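Local coordinates for protein dihydropteroate synthase (PDB 6UCZ) that probably catalyses the condensation of 6-hydroxymethyl-7,8-dihydropterin pyrophosphate with para-aminobenzoate to give dihydropteroate in folate biosynthesis, at residues Gln176-Ile181 with Ser217-Lys222. Numbering follows the deposited sequence.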
loop_
_atom_site.group_PDB
_atom_site.type_symbol
_atom_site.label_atom_id
_atom_site.label_comp_id
_atom_site.label_asym_id
_atom_site.label_seq_id
_atom_site.Cartn_x
_atom_site.Cartn_y
_atom_site.Cartn_z
ATOM N N GLN A 176 -21.257 -6.638 -5.795
ATOM C CA GLN A 176 -21.695 -5.598 -4.872
ATOM C C GLN A 176 -20.556 -5.150 -3.961
ATOM O O GLN A 176 -20.469 -3.961 -3.629
ATOM C CB GLN A 176 -22.889 -6.088 -4.045
ATOM C CG GLN A 176 -23.385 -5.070 -3.013
ATOM C CD GLN A 176 -24.308 -5.690 -1.977
ATOM O OE1 GLN A 176 -24.899 -6.746 -2.209
ATOM N NE2 GLN A 176 -24.431 -5.037 -0.823
ATOM N N LEU A 177 -19.660 -6.066 -3.574
ATOM C CA LEU A 177 -18.482 -5.661 -2.808
ATOM C C LEU A 177 -17.626 -4.660 -3.581
ATOM O O LEU A 177 -17.152 -3.665 -3.013
ATOM C CB LEU A 177 -17.643 -6.879 -2.420
ATOM C CG LEU A 177 -16.258 -6.524 -1.851
ATOM C CD1 LEU A 177 -16.357 -5.809 -0.494
ATOM C CD2 LEU A 177 -15.409 -7.767 -1.702
ATOM N N LEU A 178 -17.399 -4.915 -4.871
ATOM C CA LEU A 178 -16.579 -4.004 -5.663
ATOM C C LEU A 178 -17.248 -2.641 -5.787
ATOM O O LEU A 178 -16.577 -1.606 -5.716
ATOM C CB LEU A 178 -16.319 -4.599 -7.045
ATOM C CG LEU A 178 -15.340 -3.857 -7.965
ATOM C CD1 LEU A 178 -14.101 -3.420 -7.216
ATOM C CD2 LEU A 178 -14.951 -4.762 -9.117
ATOM N N ASN A 179 -18.570 -2.628 -5.975
ATOM C CA ASN A 179 -19.309 -1.372 -6.019
ATOM C C ASN A 179 -19.198 -0.618 -4.701
ATOM O O ASN A 179 -19.103 0.611 -4.693
ATOM C CB ASN A 179 -20.772 -1.623 -6.361
ATOM C CG ASN A 179 -20.967 -2.053 -7.797
ATOM O OD1 ASN A 179 -20.109 -1.821 -8.646
ATOM N ND2 ASN A 179 -22.097 -2.692 -8.074
ATOM N N GLU A 180 -19.244 -1.337 -3.575
ATOM C CA GLU A 180 -19.122 -0.686 -2.271
ATOM C C GLU A 180 -17.732 -0.106 -2.068
ATOM O O GLU A 180 -17.585 1.004 -1.533
ATOM C CB GLU A 180 -19.448 -1.670 -1.147
ATOM C CG GLU A 180 -20.925 -2.027 -1.004
ATOM C CD GLU A 180 -21.170 -2.953 0.176
ATOM O OE1 GLU A 180 -20.234 -3.125 0.996
ATOM O OE2 GLU A 180 -22.291 -3.500 0.287
ATOM N N ILE A 181 -16.695 -0.850 -2.463
ATOM C CA ILE A 181 -15.333 -0.343 -2.333
ATOM C C ILE A 181 -15.178 0.941 -3.131
ATOM O O ILE A 181 -14.586 1.917 -2.658
ATOM C CB ILE A 181 -14.314 -1.404 -2.793
ATOM C CG1 ILE A 181 -14.246 -2.576 -1.813
ATOM C CG2 ILE A 181 -12.913 -0.769 -3.024
ATOM C CD1 ILE A 181 -13.469 -3.765 -2.363
ATOM N N SER A 217 -11.031 -11.383 -2.381
ATOM C CA SER A 217 -9.791 -10.706 -2.758
ATOM C C SER A 217 -9.345 -11.099 -4.158
ATOM O O SER A 217 -8.844 -10.256 -4.909
ATOM C CB SER A 217 -8.683 -11.005 -1.750
ATOM O OG SER A 217 -8.932 -10.333 -0.523
ATOM N N TRP A 218 -9.519 -12.372 -4.535
ATOM C CA TRP A 218 -9.218 -12.763 -5.912
ATOM C C TRP A 218 -10.173 -12.098 -6.892
ATOM O O TRP A 218 -9.758 -11.664 -7.975
ATOM C CB TRP A 218 -9.263 -14.298 -6.066
ATOM C CG TRP A 218 -8.031 -14.932 -5.531
ATOM C CD1 TRP A 218 -7.871 -15.556 -4.323
ATOM C CD2 TRP A 218 -6.759 -14.964 -6.174
ATOM N NE1 TRP A 218 -6.569 -15.966 -4.175
ATOM C CE2 TRP A 218 -5.864 -15.614 -5.298
ATOM C CE3 TRP A 218 -6.282 -14.491 -7.406
ATOM C CZ2 TRP A 218 -4.524 -15.816 -5.620
ATOM C CZ3 TRP A 218 -4.946 -14.691 -7.722
ATOM C CH2 TRP A 218 -4.085 -15.347 -6.836
ATOM N N TYR A 219 -11.462 -12.030 -6.539
ATOM C CA TYR A 219 -12.438 -11.373 -7.408
ATOM C C TYR A 219 -12.038 -9.930 -7.693
ATOM O O TYR A 219 -12.135 -9.463 -8.834
ATOM C CB TYR A 219 -13.833 -11.434 -6.775
ATOM C CG TYR A 219 -14.921 -10.794 -7.618
ATOM C CD1 TYR A 219 -15.200 -9.431 -7.522
ATOM C CD2 TYR A 219 -15.655 -11.550 -8.522
ATOM C CE1 TYR A 219 -16.200 -8.844 -8.304
ATOM C CE2 TYR A 219 -16.654 -10.979 -9.301
ATOM C CZ TYR A 219 -16.919 -9.626 -9.189
ATOM O OH TYR A 219 -17.910 -9.067 -9.966
ATOM N N ILE A 220 -11.600 -9.206 -6.662
ATOM C CA ILE A 220 -11.201 -7.811 -6.836
ATOM C C ILE A 220 -9.974 -7.716 -7.740
ATOM O O ILE A 220 -9.925 -6.907 -8.675
ATOM C CB ILE A 220 -10.920 -7.164 -5.468
ATOM C CG1 ILE A 220 -12.184 -7.135 -4.590
ATOM C CG2 ILE A 220 -10.311 -5.769 -5.659
ATOM C CD1 ILE A 220 -13.342 -6.424 -5.227
ATOM N N ALA A 221 -8.948 -8.515 -7.445
ATOM C CA ALA A 221 -7.753 -8.534 -8.287
ATOM C C ALA A 221 -8.119 -8.818 -9.742
ATOM O O ALA A 221 -7.686 -8.104 -10.655
ATOM C CB ALA A 221 -6.759 -9.576 -7.762
ATOM N N LYS A 222 -8.959 -9.838 -9.974
ATOM C CA LYS A 222 -9.330 -10.180 -11.345
ATOM C C LYS A 222 -10.019 -9.017 -12.037
ATOM O O LYS A 222 -9.856 -8.823 -13.248
ATOM C CB LYS A 222 -10.236 -11.417 -11.361
ATOM C CG LYS A 222 -11.121 -11.531 -12.595
ATOM C CD LYS A 222 -11.963 -12.801 -12.603
ATOM C CE LYS A 222 -12.962 -12.837 -11.453
ATOM N NZ LYS A 222 -13.906 -13.997 -11.561
#
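Two helices on the outside of the pterin-binding TIM barrel meet where Leu177, Leu178 and Ile181 of helix 174-194 pack against the CD1 methyl of Ile220 from helix 214-222. The segment axes cross at -68° and approach to 10.5 Å, a separation bridged by side chains alone; no hydrogen bond passes between the segments. Three of the four contacts end on one methyl, Ile220 CD1, which makes it the main meeting point. Ile220 CD1 lies 3.7 Å from Leu178 CD1, while Ile181 CD1 comes tip to tip with Ile220 CD1 at 3.9 Å. Leu177 CD2 is a looser neighbour, 4.3 Å from Ile220 CD1. Leu178 reaches its place because CG stands opposite the backbone N (chi1 -173°), and its two branches then divide the work: CD1 goes to Ile220, whereas CD2 approaches the Tyr219 ring obliquely, 4.3 Å from CE1. Tyr219 also touches Pro174 and Glu175 near the start of the longer helix. On the outer side of that helix, Gln176 NE2 donates to Glu180 OE2 (2.9 Å), a bond one turn long with a bent N-H...O angle of 140°. Phe160 and Tyr170 add loop cover over Leu177. With the side chain of Ile220 about 10 Å from the bound pterin-6-yl-methyl-monophosphate, this is apolar packing near the pterin site, outside its direct lining, between the helices that follow strands 153-157 and 202-205, adjacent beta-alpha units of a TIM barrel.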